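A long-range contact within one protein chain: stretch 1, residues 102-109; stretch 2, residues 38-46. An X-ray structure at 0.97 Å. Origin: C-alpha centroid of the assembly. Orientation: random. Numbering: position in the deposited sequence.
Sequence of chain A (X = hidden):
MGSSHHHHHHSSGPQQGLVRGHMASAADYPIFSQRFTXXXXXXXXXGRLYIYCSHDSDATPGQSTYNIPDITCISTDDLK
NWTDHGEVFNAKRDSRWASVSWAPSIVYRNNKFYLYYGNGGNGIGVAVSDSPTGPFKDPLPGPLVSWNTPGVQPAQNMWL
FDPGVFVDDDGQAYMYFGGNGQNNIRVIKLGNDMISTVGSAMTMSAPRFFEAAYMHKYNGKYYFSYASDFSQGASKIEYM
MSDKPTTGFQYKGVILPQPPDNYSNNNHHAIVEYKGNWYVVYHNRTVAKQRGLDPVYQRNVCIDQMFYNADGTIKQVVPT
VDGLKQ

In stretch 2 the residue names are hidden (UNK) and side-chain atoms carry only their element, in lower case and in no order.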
# COMPACT_ATOMS: atom_id res chain seq x y z
N TRP A 102 7.46 5.78 3.39
CA TRP A 102 6.02 5.88 3.37
C TRP A 102 5.40 4.77 2.54
O TRP A 102 5.81 4.56 1.38
CB TRP A 102 5.60 7.24 2.75
CG TRP A 102 6.05 8.45 3.47
CD1 TRP A 102 6.82 8.54 4.58
CD2 TRP A 102 5.72 9.79 3.11
NE1 TRP A 102 6.98 9.87 4.96
CE2 TRP A 102 6.32 10.64 4.03
CE3 TRP A 102 4.98 10.34 2.04
CZ2 TRP A 102 6.23 12.03 3.93
CZ3 TRP A 102 4.91 11.71 1.96
CH2 TRP A 102 5.52 12.53 2.87
N ALA A 103 4.33 4.15 3.04
CA ALA A 103 3.39 3.35 2.25
C ALA A 103 4.05 2.18 1.54
O ALA A 103 4.25 2.18 0.33
CB ALA A 103 2.58 4.22 1.29
N PRO A 104 4.42 1.15 2.31
CA PRO A 104 5.17 0.04 1.73
C PRO A 104 4.37 -0.76 0.72
O PRO A 104 3.15 -0.89 0.79
CB PRO A 104 5.52 -0.81 2.98
CG PRO A 104 4.40 -0.52 3.94
CD PRO A 104 4.09 0.94 3.72
N SER A 105 5.11 -1.43 -0.18
CA SER A 105 4.56 -2.49 -1.04
C SER A 105 5.47 -3.69 -0.87
O SER A 105 6.67 -3.58 -0.95
CB SER A 105 4.57 -2.03 -2.48
OG SER A 105 4.09 -3.02 -3.37
N ILE A 106 4.88 -4.87 -0.58
CA ILE A 106 5.65 -6.08 -0.31
C ILE A 106 5.39 -7.11 -1.43
O ILE A 106 4.23 -7.35 -1.81
CB ILE A 106 5.27 -6.66 1.08
CG1 ILE A 106 6.13 -7.88 1.44
CG2 ILE A 106 3.78 -6.95 1.22
CD1 ILE A 106 7.57 -7.61 1.69
N VAL A 107 6.46 -7.77 -1.83
CA VAL A 107 6.39 -8.87 -2.81
C VAL A 107 7.34 -9.97 -2.32
O VAL A 107 8.47 -9.70 -1.93
CB VAL A 107 6.80 -8.40 -4.23
CG1 VAL A 107 6.73 -9.56 -5.20
CG2 VAL A 107 5.91 -7.29 -4.68
N TYR A 108 6.87 -11.23 -2.43
CA TYR A 108 7.70 -12.42 -2.22
C TYR A 108 8.05 -13.01 -3.60
O TYR A 108 7.15 -13.38 -4.33
CB TYR A 108 6.95 -13.41 -1.34
CG TYR A 108 7.63 -14.74 -1.12
CD1 TYR A 108 8.91 -14.83 -0.58
CD2 TYR A 108 6.99 -15.95 -1.43
CE1 TYR A 108 9.54 -16.05 -0.34
CE2 TYR A 108 7.62 -17.16 -1.21
CZ TYR A 108 8.88 -17.21 -0.67
OH TYR A 108 9.47 -18.44 -0.48
N ARG A 109 9.34 -12.98 -3.93
CA ARG A 109 9.77 -13.49 -5.25
C ARG A 109 11.16 -14.01 -5.11
O ARG A 109 11.95 -13.45 -4.32
CB ARG A 109 9.73 -12.38 -6.31
CG ARG A 109 9.84 -12.92 -7.73
CD ARG A 109 9.81 -11.87 -8.78
NE ARG A 109 9.67 -12.49 -10.09
CZ ARG A 109 9.61 -11.84 -11.24
NH1 ARG A 109 9.69 -10.54 -11.28
NH2 ARG A 109 9.47 -12.53 -12.36
N UNK A 38 -0.23 2.65 9.42
CA UNK A 38 -1.03 3.17 8.31
C UNK A 38 -0.60 2.51 7.00
O UNK A 38 0.44 1.85 6.91
c UNK A 38 -0.84 4.68 8.18
N UNK A 39 -1.44 2.71 5.99
CA UNK A 39 -1.02 2.38 4.59
C UNK A 39 -0.56 0.95 4.42
O UNK A 39 0.51 0.67 3.88
o UNK A 39 0.85 5.48 4.75
o UNK A 39 -1.32 5.23 4.27
c UNK A 39 0.10 3.33 4.12
c UNK A 39 -0.18 4.77 4.42
N UNK A 40 -1.35 -0.02 4.91
CA UNK A 40 -0.87 -1.41 4.90
C UNK A 40 -0.66 -2.02 3.52
O UNK A 40 -1.41 -1.70 2.57
c UNK A 40 -2.73 0.09 5.42
c UNK A 40 -1.97 -2.13 5.65
c UNK A 40 -3.22 -1.34 5.37
N UNK A 41 0.24 -2.97 3.48
CA UNK A 41 0.39 -3.91 2.38
C UNK A 41 0.59 -5.29 2.98
O UNK A 41 1.12 -5.43 4.08
c UNK A 41 1.56 -3.51 1.47
N UNK A 42 0.23 -6.33 2.27
CA UNK A 42 0.22 -7.68 2.85
C UNK A 42 0.76 -8.72 1.91
O UNK A 42 0.60 -8.65 0.69
c UNK A 42 -1.19 -8.07 3.28
N UNK A 43 1.37 -9.77 2.48
CA UNK A 43 1.82 -10.92 1.72
C UNK A 43 1.61 -12.17 2.55
O UNK A 43 1.70 -12.13 3.79
c UNK A 43 4.28 -11.03 2.40
c UNK A 43 3.30 -10.78 1.26
c UNK A 43 3.63 -11.69 0.10
N UNK A 44 1.39 -13.28 1.88
CA UNK A 44 1.27 -14.58 2.52
C UNK A 44 2.57 -15.35 2.33
O UNK A 44 3.12 -15.40 1.20
c UNK A 44 -0.02 -16.75 2.52
c UNK A 44 0.08 -15.36 1.93
c UNK A 44 -1.20 -14.58 2.17
N UNK A 45 3.08 -15.93 3.40
CA UNK A 45 4.31 -16.69 3.35
C UNK A 45 4.25 -17.75 4.43
O UNK A 45 4.00 -17.45 5.60
c UNK A 45 8.64 -17.13 5.23
c UNK A 45 7.46 -17.16 2.75
c UNK A 45 5.54 -15.78 3.56
c UNK A 45 8.67 -17.80 2.96
o UNK A 45 10.45 -18.37 4.44
c UNK A 45 6.83 -16.49 3.77
c UNK A 45 7.44 -16.51 5.01
c UNK A 45 9.25 -17.79 4.21
N UNK A 46 4.53 -19.00 4.05
CA UNK A 46 4.60 -20.12 4.99
C UNK A 46 3.43 -20.19 5.93
O UNK A 46 3.58 -20.40 7.14
c UNK A 46 5.98 -20.12 5.63
c UNK A 46 7.03 -20.85 4.75
o UNK A 46 6.73 -21.30 3.63
n UNK A 46 8.26 -20.86 5.20
O HOH W 1 1.14 0.88 1.13

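Position 38 carries a single side-chain carbon, which points sideways and stays out of contact with stretch 1. One carbon and nothing beyond it is alanine, Ala 38, a methyl of modest bulk for a buried site.

Position 39 has two side-chain carbons, the second bearing two oxygens. Its CB lies 3.8 Å from CA of Ala 103 and 3.9 Å from CB of Ala 103, at a corner in each stretch. The short carboxylate identifies Asp 39. The small methyl of Ala 103 takes up little room where the corners lie close; the carboxylate finds its hydrogen bond elsewhere in the structure.

At position 40 three carbons close a ring onto the backbone nitrogen. The CA-to-CB bond points away, and the side chain makes no contact with stretch 1. This is Pro 40, whose restricted phi fits an extended segment just after the corner.

Position 41 again shows one carbon, now directed toward stretch 1: CB is 3.1 Å from O of Pro 104 and 4.0 Å from CA of Ser 105. This is Ala 41, and its size matters, for the methyl already sits tightly against the backbone of the other strand.

Position 42 also has one carbon, pointing away; it meets stretch 1 through its backbone, with its C atom 3.6 Å from CG2 of Ile 106. It is Ala 42, a small side chain that leaves this contact to the backbone.

Position 43 has one carbon carrying two more, a fork directed toward stretch 1. One branch carbon lies 3.8 Å from CG1 of Ile 106, the other 4.0 Å from CB of Tyr 108. This is Val 43; a compact, beta-branched apolar residue suits both the strand and this place beside two larger side chains.

Position 44 has the same fork but turns away without touching stretch 1. It is Val 44, a shape well suited to an extended backbone.

Position 45 has one carbon leading to a six-carbon ring with an oxygen. A ring carbon is 3.6 Å from OH of Tyr 108, and the ring's edge is directed toward the face of Tyr 108, centroids 5.0 Å apart and planes at 64°. This is Tyr 45, whose C-H edge suits that electron-rich face.

Position 46 has two carbons, the second bearing one oxygen and one nitrogen, out of contact: Asn 46. Asparagine tolerates its left-handed conformation, and the polar amide suits an exposed site.

The strands run nearly parallel, at 9°, yet no direct hydrogen bond joins them. Instead, the O atom of water 1 lies 2.8 Å from O of Asp 39 and 2.7 Å from O of Pro 104, donating to both and bridging two acceptors that could not bond to each other. Beyond it, alternate side chains from both strands pack together, from Ala 41 to the tyrosine pair.

Stretch 2 (38-46) ADPAAVVYN
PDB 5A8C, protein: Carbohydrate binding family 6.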